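Long-range contacts in phenylurea hydrolase B (Mycobacterium brisbanense, PDB 4WHB), which probably hydrolyses a non-peptide carbon-nitrogen bond in phenylurea compounds such as diuron, as a zinc-dependent member of the amidohydrolase superfamily: residues C[55-60]-C[408-413]; C[59-64]-C[417-422]; C[282-287]-C[329-334]; C[338-343]-C[395-400]. All coordinates share one frame; numbering follows the deposited sequence. Where two conformers were deposited one is given.

Interaction 1 of 4, residues C[55-60]-C[408-413]; sequences RWMVPG and GSVETG
The flat groups in this contact are peptide planes. The chief one is the amide joining Gly408 to Ser409, modelled cis like the amides before and after it. The ring of Pro59 comes up to its O and N, with CB 3.1 Å from Gly408 O and 3.3 Å from Ser409 N. The carbonyl of Gly60 faces the same oxygen, Gly60 O and Gly408 O being 3.3 Å apart. Both are acceptors, and at this resolution three cis bonds in a row make their placement uncertain.

Beside the planes lies a purely apolar patch. Met57 extends through chi2 and then bends at chi3 (51°), which swings its terminal methyl across Val410 at roughly a right angle. CE sits 3.6 Å from Val410 CG2 and 4.0 Å from Val410 CG1. CG1 of Val410 is anti to its backbone N (chi1 157°), and CG2, beside that N, also meets CA of Pro59. Leu11 and Phe32 touch Val410 too, so it packs between strand 56-63 and strands 9-11 and 32-36. Ser409 turns away from strand 56-59, its OG bonded to the carbonyl of Leu415.

The two segments share no polar bond, and their clearest side-chain contact is that of Met57 with Val410. The loop is thus probably held against the strand by apolar packing and by the surrounding structure.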
loop_
_atom_site.group_PDB
_atom_site.type_symbol
_atom_site.label_atom_id
_atom_site.label_comp_id
_atom_site.label_asym_id
_atom_site.label_seq_id
_atom_site.Cartn_x
_atom_site.Cartn_y
_atom_site.Cartn_z
ATOM N N ARG C 55 -57.720 4.570 1.613
ATOM C CA ARG C 55 -56.332 4.946 1.397
ATOM C C ARG C 55 -56.008 6.354 1.887
ATOM O O ARG C 55 -56.890 7.067 2.342
ATOM C CB ARG C 55 -55.971 4.811 -0.086
ATOM C CG ARG C 55 -55.736 3.378 -0.498
ATOM C CD ARG C 55 -56.033 3.162 -1.951
ATOM N NE ARG C 55 -55.849 1.743 -2.306
ATOM C CZ ARG C 55 -56.664 0.763 -1.921
ATOM N NH1 ARG C 55 -57.724 1.013 -1.180
ATOM N NH2 ARG C 55 -56.436 -0.475 -2.306
ATOM N N TRP C 56 -54.741 6.749 1.782
ATOM C CA TRP C 56 -54.301 8.061 2.177
ATOM C C TRP C 56 -53.635 8.697 1.017
ATOM O O TRP C 56 -53.093 8.022 0.129
ATOM C CB TRP C 56 -53.265 7.962 3.298
ATOM C CG TRP C 56 -53.875 8.020 4.634
ATOM C CD1 TRP C 56 -53.888 9.081 5.486
ATOM C CD2 TRP C 56 -54.594 6.969 5.273
ATOM N NE1 TRP C 56 -54.604 8.755 6.604
ATOM C CE2 TRP C 56 -55.028 7.459 6.506
ATOM C CE3 TRP C 56 -54.903 5.657 4.918
ATOM C CZ2 TRP C 56 -55.794 6.713 7.364
ATOM C CZ3 TRP C 56 -55.647 4.896 5.804
ATOM C CH2 TRP C 56 -56.064 5.421 7.019
ATOM N N MET C 57 -53.655 10.021 1.007
ATOM C CA MET C 57 -52.776 10.760 0.104
ATOM C C MET C 57 -51.823 11.574 0.943
ATOM O O MET C 57 -52.234 12.359 1.813
ATOM C CB MET C 57 -53.554 11.680 -0.832
ATOM C CG MET C 57 -53.782 11.105 -2.224
ATOM S SD MET C 57 -54.484 12.334 -3.321
ATOM C CE MET C 57 -53.363 13.679 -3.078
ATOM N N VAL C 58 -50.538 11.358 0.697
ATOM C CA VAL C 58 -49.509 12.242 1.225
ATOM C C VAL C 58 -48.917 12.911 -0.003
ATOM O O VAL C 58 -49.024 12.365 -1.126
ATOM C CB VAL C 58 -48.443 11.494 2.014
ATOM C CG1 VAL C 58 -49.040 10.895 3.274
ATOM C CG2 VAL C 58 -47.827 10.394 1.174
ATOM N N PRO C 59 -48.344 14.099 0.179
ATOM C CA PRO C 59 -47.697 14.710 -0.973
ATOM C C PRO C 59 -46.589 13.778 -1.469
ATOM O O PRO C 59 -45.951 13.126 -0.655
ATOM C CB PRO C 59 -47.140 16.038 -0.426
ATOM C CG PRO C 59 -47.313 15.941 1.044
ATOM C CD PRO C 59 -48.406 14.990 1.336
ATOM N N GLY C 60 -46.414 13.700 -2.796
ATOM C CA GLY C 60 -45.341 12.908 -3.387
ATOM C C GLY C 60 -44.026 13.219 -2.697
ATOM O O GLY C 60 -43.680 14.382 -2.481
ATOM N N GLY C 408 -44.287 20.033 -3.238
ATOM C CA GLY C 408 -45.459 19.347 -3.806
ATOM C C GLY C 408 -46.053 18.150 -3.085
ATOM O O GLY C 408 -45.364 17.260 -2.623
ATOM N N SER C 409 -47.360 18.169 -2.957
ATOM C CA SER C 409 -48.083 19.436 -3.010
ATOM C C SER C 409 -48.798 19.691 -1.639
ATOM O O SER C 409 -48.206 20.441 -0.819
ATOM C CB SER C 409 -48.923 19.536 -4.276
ATOM O OG SER C 409 -48.236 18.979 -5.386
ATOM N N VAL C 410 -50.003 19.165 -1.329
ATOM C CA VAL C 410 -51.111 18.906 -2.224
ATOM C C VAL C 410 -52.036 20.127 -2.128
ATOM O O VAL C 410 -52.655 20.358 -1.060
ATOM C CB VAL C 410 -51.892 17.631 -1.843
ATOM C CG1 VAL C 410 -53.309 17.671 -2.402
ATOM C CG2 VAL C 410 -51.189 16.401 -2.360
ATOM N N GLU C 411 -52.098 20.909 -3.199
ATOM C CA GLU C 411 -52.870 22.142 -3.237
ATOM C C GLU C 411 -53.226 22.492 -4.696
ATOM O O GLU C 411 -52.561 22.013 -5.626
ATOM C CB GLU C 411 -52.041 23.322 -2.679
ATOM C CG GLU C 411 -51.436 23.157 -1.308
ATOM C CD GLU C 411 -50.630 24.353 -0.914
ATOM O OE1 GLU C 411 -51.222 25.447 -0.747
ATOM O OE2 GLU C 411 -49.393 24.167 -0.764
ATOM N N THR C 412 -54.260 23.310 -4.881
ATOM C CA THR C 412 -54.652 23.768 -6.194
ATOM C C THR C 412 -53.583 24.497 -6.988
ATOM O O THR C 412 -52.843 25.240 -6.455
ATOM C CB THR C 412 -55.916 24.639 -6.116
ATOM O OG1 THR C 412 -56.298 25.044 -7.427
ATOM C CG2 THR C 412 -55.685 25.851 -5.266
ATOM N N GLY C 413 -53.529 24.254 -8.288
ATOM C CA GLY C 413 -52.581 24.925 -9.190
ATOM C C GLY C 413 -51.122 24.537 -8.972
ATOM O O GLY C 413 -50.216 25.261 -9.310
#

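Interaction 2 of 4, residues C[59-64]-C[417-422]; sequences PGYVNG and DFVLLD
Val419 and Tyr61 form the first shell, meeting at about a right angle. CG2 of Val419 lies over one face of the phenol, 4.2 Å from the ring centroid and 26° off its normal, a CH-pi contact. CG1 is anti to the backbone N, which sets CG2 beside that N, where it also touches CA of Gly60 at 3.7 Å. At the far end of the ring, Tyr61 and Leu421 reach tip to tip, with OH against the methyl CD2.

The backbone holds this packing in register. Gly60 N donates to Asp417 O at 3.1 Å with an N-H...O angle of 156°, although the donor stands above the carbonyl plane, 52° out of it. Pro59 and Phe418 form an antiparallel, non-hydrogen-bonded bridge pair whose side chains diverge. Further out, the carboxylate of Asp417 is fixed by a salt bridge from OD2 to Arg136 and by a hydrogen bond from Ala441 N to OD1.

The contact is thus a junction within one mixed sheet. Strand 418-421 runs between strands 56-63 and 435-440, while beyond the break in strand 56-63, Asn63 pairs with strand 107-112 of the barrel, and Tyr61 with Gly106 just before it.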
loop_
_atom_site.group_PDB
_atom_site.type_symbol
_atom_site.label_atom_id
_atom_site.label_comp_id
_atom_site.label_asym_id
_atom_site.label_seq_id
_atom_site.Cartn_x
_atom_site.Cartn_y
_atom_site.Cartn_z
ATOM N N PRO C 59 -48.344 14.099 0.179
ATOM C CA PRO C 59 -47.697 14.710 -0.973
ATOM C C PRO C 59 -46.589 13.778 -1.469
ATOM O O PRO C 59 -45.951 13.126 -0.655
ATOM C CB PRO C 59 -47.140 16.038 -0.426
ATOM C CG PRO C 59 -47.313 15.941 1.044
ATOM C CD PRO C 59 -48.406 14.990 1.336
ATOM N N GLY C 60 -46.414 13.700 -2.796
ATOM C CA GLY C 60 -45.341 12.908 -3.387
ATOM C C GLY C 60 -44.026 13.219 -2.697
ATOM O O GLY C 60 -43.680 14.382 -2.481
ATOM N N TYR C 61 -43.304 12.182 -2.303
ATOM C CA TYR C 61 -42.094 12.368 -1.489
ATOM C C TYR C 61 -41.043 13.132 -2.281
ATOM O O TYR C 61 -40.907 12.994 -3.498
ATOM C CB TYR C 61 -41.545 11.046 -0.965
ATOM C CG TYR C 61 -42.634 10.178 -0.340
ATOM C CD1 TYR C 61 -43.391 10.606 0.735
ATOM C CD2 TYR C 61 -42.918 8.918 -0.861
ATOM C CE1 TYR C 61 -44.369 9.800 1.278
ATOM C CE2 TYR C 61 -43.909 8.106 -0.329
ATOM C CZ TYR C 61 -44.628 8.548 0.739
ATOM O OH TYR C 61 -45.601 7.718 1.258
ATOM N N VAL C 62 -40.308 13.969 -1.569
ATOM C CA VAL C 62 -39.254 14.795 -2.134
ATOM C C VAL C 62 -37.987 14.502 -1.356
ATOM O O VAL C 62 -37.941 14.656 -0.130
ATOM C CB VAL C 62 -39.589 16.284 -2.028
ATOM C CG1 VAL C 62 -38.489 17.131 -2.568
ATOM C CG2 VAL C 62 -40.832 16.554 -2.839
ATOM N N ASN C 63 -36.963 14.037 -2.064
ATOM C CA ASN C 63 -35.682 13.788 -1.442
ATOM C C ASN C 63 -34.702 14.896 -1.782
ATOM O O ASN C 63 -34.493 15.214 -2.938
ATOM C CB ASN C 63 -35.138 12.413 -1.842
ATOM C CG ASN C 63 -34.198 11.862 -0.796
ATOM O OD1 ASN C 63 -33.365 12.608 -0.268
ATOM N ND2 ASN C 63 -34.356 10.561 -0.446
ATOM N N GLY C 64 -34.087 15.473 -0.762
ATOM C CA GLY C 64 -33.174 16.591 -0.938
ATOM C C GLY C 64 -31.759 16.133 -1.198
ATOM O O GLY C 64 -30.972 16.881 -1.797
ATOM N N ASP C 417 -48.263 15.610 -7.893
ATOM C CA ASP C 417 -47.394 14.511 -7.598
ATOM C C ASP C 417 -47.952 13.980 -6.301
ATOM O O ASP C 417 -48.030 14.716 -5.301
ATOM C CB ASP C 417 -45.929 14.969 -7.381
ATOM C CG ASP C 417 -45.365 15.736 -8.557
ATOM O OD1 ASP C 417 -45.589 15.308 -9.722
ATOM O OD2 ASP C 417 -44.670 16.772 -8.317
ATOM N N PHE C 418 -48.370 12.731 -6.279
ATOM C CA PHE C 418 -48.850 12.207 -5.033
ATOM C C PHE C 418 -48.687 10.711 -4.909
ATOM O O PHE C 418 -48.458 10.001 -5.886
ATOM C CB PHE C 418 -50.311 12.622 -4.786
ATOM C CG PHE C 418 -51.313 11.997 -5.701
ATOM C CD1 PHE C 418 -51.772 10.721 -5.482
ATOM C CD2 PHE C 418 -51.837 12.723 -6.749
ATOM C CE1 PHE C 418 -52.724 10.166 -6.309
ATOM C CE2 PHE C 418 -52.801 12.172 -7.590
ATOM C CZ PHE C 418 -53.236 10.874 -7.376
ATOM N N VAL C 419 -48.799 10.255 -3.666
ATOM C CA VAL C 419 -48.648 8.869 -3.339
ATOM C C VAL C 419 -49.866 8.458 -2.513
ATOM O O VAL C 419 -50.312 9.230 -1.620
ATOM C CB VAL C 419 -47.393 8.671 -2.515
ATOM C CG1 VAL C 419 -47.150 7.187 -2.314
ATOM C CG2 VAL C 419 -46.185 9.334 -3.190
ATOM N N LEU C 420 -50.438 7.287 -2.823
ATOM C CA LEU C 420 -51.534 6.779 -2.036
ATOM C C LEU C 420 -51.052 5.676 -1.101
ATOM O O LEU C 420 -50.383 4.737 -1.550
ATOM C CB LEU C 420 -52.620 6.228 -2.948
ATOM C CG LEU C 420 -53.669 7.192 -3.524
ATOM C CD1 LEU C 420 -53.476 7.183 -5.033
ATOM C CD2 LEU C 420 -55.086 6.712 -3.180
ATOM N N LEU C 421 -51.380 5.753 0.178
ATOM C CA LEU C 421 -50.907 4.716 1.123
ATOM C C LEU C 421 -51.991 3.699 1.463
ATOM O O LEU C 421 -53.137 3.858 1.091
ATOM C CB LEU C 421 -50.384 5.358 2.418
ATOM C CG LEU C 421 -49.265 6.361 2.254
ATOM C CD1 LEU C 421 -48.919 6.934 3.587
ATOM C CD2 LEU C 421 -48.055 5.683 1.624
ATOM N N ASP C 422 -51.613 2.659 2.186
ATOM C CA ASP C 422 -52.569 1.599 2.602
ATOM C C ASP C 422 -53.053 1.744 4.047
ATOM O O ASP C 422 -54.035 1.141 4.423
ATOM C CB ASP C 422 -51.883 0.212 2.499
ATOM C CG ASP C 422 -52.800 -0.866 2.110
ATOM O OD1 ASP C 422 -54.013 -0.656 2.199
ATOM O OD2 ASP C 422 -52.301 -1.925 1.685
#

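Interaction 3 of 4, residues C[282-287]-C[329-334]; sequences IPNYLI and ERNLIS
In the TIM-barrel fold of the amidohydrolases, strands are joined to the outer helices by loops, and here one such loop, leading from strand 270-272 to helix 287-293, rests on the later helix 326-334. The contact has a tight apolar side and a loose polar one.

Leu332 carries the tight side, offering a different methyl to each of two isoleucines. Its CD2 nests against Ile287, 3.6 Å from CG1 and 3.8 Å from CG2, the two side chains crossing obliquely. Its CD1 meets CD1 of Ile282 at 3.7 Å, and that pair crosses at about a right angle. Leu332 CG lies anti to the carbonyl carbon (chi1 -68°), which brings its branch point toward the loop. Ile282 is extended at chi2 (176°), so that its terminal methyl makes the touch. All three residues are buried, and the side chain of Ile282 is about 10 Å from that of His273, a zinc ligand of this protein.

The loose side faces solvent. Ile287 CD1 brushes CB of Asn331 at only 4.2 Å, and Asn284 is exposed at the centre of an inverse gamma turn. Next to it, Tyr285 packs on Arg187 of the second subunit, so this side of the loop also meets another chain of the assembly. Asn284 and Asn331 approach each other with their amide planes 85° apart, nearly perpendicular, and make no hydrogen bond: Asn284 OD1 and Asn331 ND2 remain 3.7 Å apart.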
loop_
_atom_site.group_PDB
_atom_site.type_symbol
_atom_site.label_atom_id
_atom_site.label_comp_id
_atom_site.label_asym_id
_atom_site.label_seq_id
_atom_site.Cartn_x
_atom_site.Cartn_y
_atom_site.Cartn_z
ATOM N N ILE C 282 -22.866 20.450 17.678
ATOM C CA ILE C 282 -22.910 21.834 17.204
ATOM C C ILE C 282 -22.964 22.700 18.441
ATOM O O ILE C 282 -23.904 22.599 19.206
ATOM C CB ILE C 282 -24.107 22.121 16.280
ATOM C CG1 ILE C 282 -23.972 21.335 14.978
ATOM C CG2 ILE C 282 -24.212 23.613 15.950
ATOM C CD1 ILE C 282 -25.158 21.480 14.047
ATOM N N PRO C 283 -21.923 23.530 18.640
ATOM C CA PRO C 283 -21.756 24.319 19.859
ATOM C C PRO C 283 -23.053 25.010 20.204
ATOM O O PRO C 283 -23.739 25.417 19.284
ATOM C CB PRO C 283 -20.723 25.366 19.450
ATOM C CG PRO C 283 -20.738 25.397 17.941
ATOM C CD PRO C 283 -21.040 23.991 17.561
ATOM N N ASN C 284 -23.443 25.067 21.457
ATOM C CA ASN C 284 -24.748 25.603 21.695
ATOM C C ASN C 284 -24.599 27.047 21.635
ATOM O O ASN C 284 -24.479 27.698 22.666
ATOM C CB ASN C 284 -25.381 25.190 23.003
ATOM C CG ASN C 284 -26.496 24.216 22.759
ATOM O OD1 ASN C 284 -26.292 23.327 21.935
ATOM N ND2 ASN C 284 -27.696 24.419 23.352
ATOM N N TYR C 285 -24.540 27.515 20.399
ATOM C CA TYR C 285 -24.310 28.919 20.031
ATOM C C TYR C 285 -24.847 29.099 18.617
ATOM O O TYR C 285 -25.772 29.873 18.377
ATOM C CB TYR C 285 -22.782 29.247 20.187
ATOM C CG TYR C 285 -22.093 30.186 19.207
ATOM C CD1 TYR C 285 -22.695 31.377 18.807
ATOM C CD2 TYR C 285 -20.812 29.900 18.716
ATOM C CE1 TYR C 285 -22.061 32.250 17.926
ATOM C CE2 TYR C 285 -20.188 30.737 17.802
ATOM C CZ TYR C 285 -20.799 31.926 17.428
ATOM O OH TYR C 285 -20.157 32.782 16.544
ATOM N N LEU C 286 -24.210 28.352 17.714
ATOM C CA LEU C 286 -24.534 28.198 16.286
ATOM C C LEU C 286 -25.952 27.736 15.966
ATOM O O LEU C 286 -26.538 28.146 14.961
ATOM C CB LEU C 286 -23.584 27.155 15.683
ATOM C CG LEU C 286 -23.027 27.384 14.275
ATOM C CD1 LEU C 286 -22.142 28.612 14.299
ATOM C CD2 LEU C 286 -22.263 26.181 13.754
ATOM N N ILE C 287 -26.486 26.844 16.788
ATOM C CA ILE C 287 -27.869 26.387 16.628
ATOM C C ILE C 287 -28.751 27.622 16.611
ATOM O O ILE C 287 -29.630 27.765 15.759
ATOM C CB ILE C 287 -28.330 25.456 17.765
ATOM C CG1 ILE C 287 -27.758 24.047 17.582
ATOM C CG2 ILE C 287 -29.840 25.359 17.786
ATOM C CD1 ILE C 287 -26.860 23.593 18.691
ATOM N N GLU C 329 -28.433 16.470 16.504
ATOM C CA GLU C 329 -29.572 16.915 15.690
ATOM C C GLU C 329 -30.760 17.338 16.540
ATOM O O GLU C 329 -31.300 18.410 16.384
ATOM C CB GLU C 329 -30.045 15.842 14.710
ATOM C CG GLU C 329 -29.031 14.817 14.257
ATOM C CD GLU C 329 -29.639 13.727 13.407
ATOM O OE1 GLU C 329 -30.749 13.882 12.962
ATOM O OE2 GLU C 329 -29.029 12.692 13.200
ATOM N N ARG C 330 -31.173 16.483 17.457
ATOM C CA ARG C 330 -32.256 16.829 18.383
ATOM C C ARG C 330 -32.249 18.296 18.856
ATOM O O ARG C 330 -33.294 18.928 18.952
ATOM C CB ARG C 330 -32.156 15.957 19.640
ATOM C CG ARG C 330 -32.485 14.518 19.411
ATOM C CD ARG C 330 -31.751 13.686 20.408
ATOM N NE ARG C 330 -32.075 12.286 20.246
ATOM C CZ ARG C 330 -31.216 11.295 20.338
ATOM N NH1 ARG C 330 -29.937 11.544 20.574
ATOM N NH2 ARG C 330 -31.637 10.032 20.176
ATOM N N ASN C 331 -31.087 18.801 19.192
ATOM C CA ASN C 331 -30.976 20.190 19.584
ATOM C C ASN C 331 -31.583 21.079 18.500
ATOM O O ASN C 331 -32.386 21.946 18.812
ATOM C CB ASN C 331 -29.519 20.603 19.852
ATOM C CG ASN C 331 -28.838 19.720 20.880
ATOM O OD1 ASN C 331 -29.455 18.812 21.441
ATOM N ND2 ASN C 331 -27.575 19.983 21.126
ATOM N N LEU C 332 -31.231 20.829 17.237
ATOM C CA LEU C 332 -31.789 21.568 16.119
ATOM C C LEU C 332 -33.280 21.264 15.908
ATOM O O LEU C 332 -34.065 22.160 15.549
ATOM C CB LEU C 332 -31.014 21.258 14.840
ATOM C CG LEU C 332 -29.588 21.804 14.838
ATOM C CD1 LEU C 332 -28.786 21.092 13.761
ATOM C CD2 LEU C 332 -29.573 23.314 14.610
ATOM N N ILE C 333 -33.668 20.014 16.126
ATOM C CA ILE C 333 -35.077 19.638 16.070
ATOM C C ILE C 333 -35.880 20.355 17.160
ATOM O O ILE C 333 -36.896 21.025 16.896
ATOM C CB ILE C 333 -35.256 18.113 16.205
ATOM C CG1 ILE C 333 -34.799 17.450 14.899
ATOM C CG2 ILE C 333 -36.715 17.766 16.457
ATOM C CD1 ILE C 333 -34.530 15.972 15.018
ATOM N N SER C 334 -35.408 20.217 18.385
ATOM C CA SER C 334 -36.071 20.825 19.520
ATOM C C SER C 334 -35.794 22.327 19.601
ATOM O O SER C 334 -36.382 23.005 20.439
ATOM C CB SER C 334 -35.648 20.104 20.820
ATOM O OG SER C 334 -34.277 19.754 20.782
#

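Interaction 4 of 4, residues C[338-343]-C[395-400]; sequences KILLNT and INVARA
Leu340 and Val397 cross at about a right angle, and this pair is at the centre of the contact between strand 339-341 and helix 395-400. The axes of the two short segments are also steeply inclined, with 104° between their N-to-C directions and 6.9 Å at closest approach, so the helix lies across the strand rather than along it. In Leu340, CG is anti to the backbone N (chi1 -158°), which carries the branch over to the helix. There CD1 enters between two side chains about one helical turn apart, 3.5 Å from Val397 CG1 and 3.5 Å from Ala400 CB.

Val397 works in two directions. While CG1 faces Leu340, CG2 turns to the next residue of the strand and meets Leu341 CB at 3.9 Å. Asn396 adds a contact from its root, CB against the carbonyl oxygen of Ile339. Apolar packing thus dominates, with a strand carbonyl lying next to the helix at one edge.

Other strands of the same parallel sheet add to the packing: Val270 of strand 270-272 touches both Leu340 and Ala400, and Trp296 of the adjacent strand 296-299 packs on Asn396 and Ala400. Leu341 also bonds through its backbone to Gly64, just past the end of strand 56-63. The arrangement belongs to the closure of an amidohydrolase TIM barrel, where the last strand meets the first and leads on to the zinc ligand Asp344, whose side chain is about 10 Å from that of Leu341.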
loop_
_atom_site.group_PDB
_atom_site.type_symbol
_atom_site.label_atom_id
_atom_site.label_comp_id
_atom_site.label_asym_id
_atom_site.label_seq_id
_atom_site.Cartn_x
_atom_site.Cartn_y
_atom_site.Cartn_z
ATOM N N LYS C 338 -35.080 24.739 10.842
ATOM C CA LYS C 338 -35.792 24.306 9.646
ATOM C C LYS C 338 -35.025 23.121 9.015
ATOM O O LYS C 338 -33.812 23.214 8.759
ATOM C CB LYS C 338 -35.925 25.468 8.661
ATOM C CG LYS C 338 -36.552 26.712 9.292
ATOM C CD LYS C 338 -36.362 27.929 8.430
ATOM C CE LYS C 338 -34.910 28.161 8.083
ATOM N NZ LYS C 338 -34.005 28.088 9.232
ATOM N N ILE C 339 -35.742 22.023 8.803
ATOM C CA ILE C 339 -35.134 20.732 8.563
ATOM C C ILE C 339 -35.416 20.242 7.144
ATOM O O ILE C 339 -36.441 20.550 6.562
ATOM C CB ILE C 339 -35.615 19.718 9.644
ATOM C CG1 ILE C 339 -34.962 20.032 10.991
ATOM C CG2 ILE C 339 -35.364 18.242 9.241
ATOM C CD1 ILE C 339 -35.790 19.566 12.149
ATOM N N LEU C 340 -34.461 19.491 6.595
ATOM C CA LEU C 340 -34.502 19.013 5.206
ATOM C C LEU C 340 -34.366 17.494 5.155
ATOM O O LEU C 340 -33.826 16.903 6.041
ATOM C CB LEU C 340 -33.344 19.660 4.452
ATOM C CG LEU C 340 -33.479 19.734 2.945
ATOM C CD1 LEU C 340 -34.365 20.903 2.624
ATOM C CD2 LEU C 340 -32.110 19.942 2.283
ATOM N N LEU C 341 -34.858 16.848 4.122
ATOM C CA LEU C 341 -34.624 15.407 3.951
ATOM C C LEU C 341 -33.342 15.218 3.158
ATOM O O LEU C 341 -33.270 15.490 1.967
ATOM C CB LEU C 341 -35.796 14.656 3.284
ATOM C CG LEU C 341 -35.805 13.151 3.530
ATOM C CD1 LEU C 341 -37.186 12.555 3.334
ATOM C CD2 LEU C 341 -34.843 12.431 2.614
ATOM N N ASN C 342 -32.336 14.723 3.869
ATOM C CA ASN C 342 -31.058 14.363 3.307
ATOM C C ASN C 342 -30.651 12.972 3.775
ATOM O O ASN C 342 -30.478 12.724 4.975
ATOM C CB ASN C 342 -29.985 15.380 3.727
ATOM C CG ASN C 342 -30.158 16.761 3.079
ATOM O OD1 ASN C 342 -30.945 16.939 2.157
ATOM N ND2 ASN C 342 -29.399 17.735 3.554
ATOM N N THR C 343 -30.511 12.057 2.816
ATOM C CA THR C 343 -29.641 10.871 3.001
ATOM C C THR C 343 -28.742 10.816 1.786
ATOM O O THR C 343 -29.230 10.662 0.721
ATOM C CB THR C 343 -30.458 9.587 3.112
ATOM O OG1 THR C 343 -31.109 9.316 1.864
ATOM C CG2 THR C 343 -31.549 9.703 4.213
ATOM N N ILE C 395 -42.732 19.725 1.982
ATOM C CA ILE C 395 -42.587 21.123 1.660
ATOM C C ILE C 395 -41.203 21.634 1.977
ATOM O O ILE C 395 -40.682 22.489 1.241
ATOM C CB ILE C 395 -43.658 22.015 2.401
ATOM C CG1 ILE C 395 -43.758 21.636 3.885
ATOM C CG2 ILE C 395 -45.023 21.880 1.723
ATOM C CD1 ILE C 395 -44.193 22.763 4.751
ATOM N N ASN C 396 -40.618 21.106 3.045
ATOM C CA ASN C 396 -39.358 21.635 3.564
ATOM C C ASN C 396 -38.148 21.427 2.653
ATOM O O ASN C 396 -37.271 22.303 2.597
ATOM C CB ASN C 396 -39.073 21.072 4.932
ATOM C CG ASN C 396 -40.322 20.927 5.758
ATOM O OD1 ASN C 396 -41.412 20.854 5.225
ATOM N ND2 ASN C 396 -40.159 20.862 7.054
ATOM N N VAL C 397 -38.083 20.332 1.907
ATOM C CA VAL C 397 -36.996 20.257 0.940
ATOM C C VAL C 397 -37.301 21.221 -0.176
ATOM O O VAL C 397 -36.446 21.998 -0.607
ATOM C CB VAL C 397 -36.774 18.845 0.384
ATOM C CG1 VAL C 397 -35.303 18.665 0.085
ATOM C CG2 VAL C 397 -37.248 17.757 1.348
ATOM N N ALA C 398 -38.544 21.154 -0.627
ATOM C CA ALA C 398 -39.069 22.122 -1.567
ATOM C C ALA C 398 -39.269 23.569 -1.049
ATOM O O ALA C 398 -39.455 24.424 -1.813
ATOM C CB ALA C 398 -40.409 21.624 -2.094
ATOM N N ARG C 399 -39.439 23.869 0.223
ATOM C CA ARG C 399 -39.413 25.275 0.617
ATOM C C ARG C 399 -37.974 25.810 0.481
ATOM O O ARG C 399 -37.761 26.957 0.071
ATOM C CB ARG C 399 -39.937 25.488 2.048
ATOM C CG ARG C 399 -41.403 25.119 2.270
ATOM C CD ARG C 399 -42.164 26.095 3.195
ATOM N NE ARG C 399 -43.632 26.197 2.956
ATOM C CZ ARG C 399 -44.192 26.852 1.916
ATOM N NH1 ARG C 399 -43.455 27.403 0.958
ATOM N NH2 ARG C 399 -45.498 26.931 1.804
ATOM N N ALA C 400 -37.027 24.952 0.829
ATOM C CA ALA C 400 -35.603 25.265 0.885
ATOM C C ALA C 400 -34.891 25.315 -0.477
ATOM O O ALA C 400 -33.799 25.764 -0.535
ATOM C CB ALA C 400 -34.914 24.217 1.729
#

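Strand 56-63 connects interactions 1, 2 and 4. Interactions 1 and 2 share Pro59 and Gly60, their centres about 7 Å apart, and strand pairing continues between them, with Trp56 O probably accepting from Leu421 N at 2.8 Å. Just past the strand's end, Gly64 packs against Val397 of interaction 4. Interaction 3 precedes interaction 4 along the chain, both nested inside the loops closed by interactions 1 and 2, and the two touch through Ile333 CG1 and Ile339 CD1. The side chains of Ile282 and Leu340 are about 10 and 9 Å from that of the zinc ligand His273, although no zinc is bound to this chain in the model; interactions 1 and 2 lie away from the site.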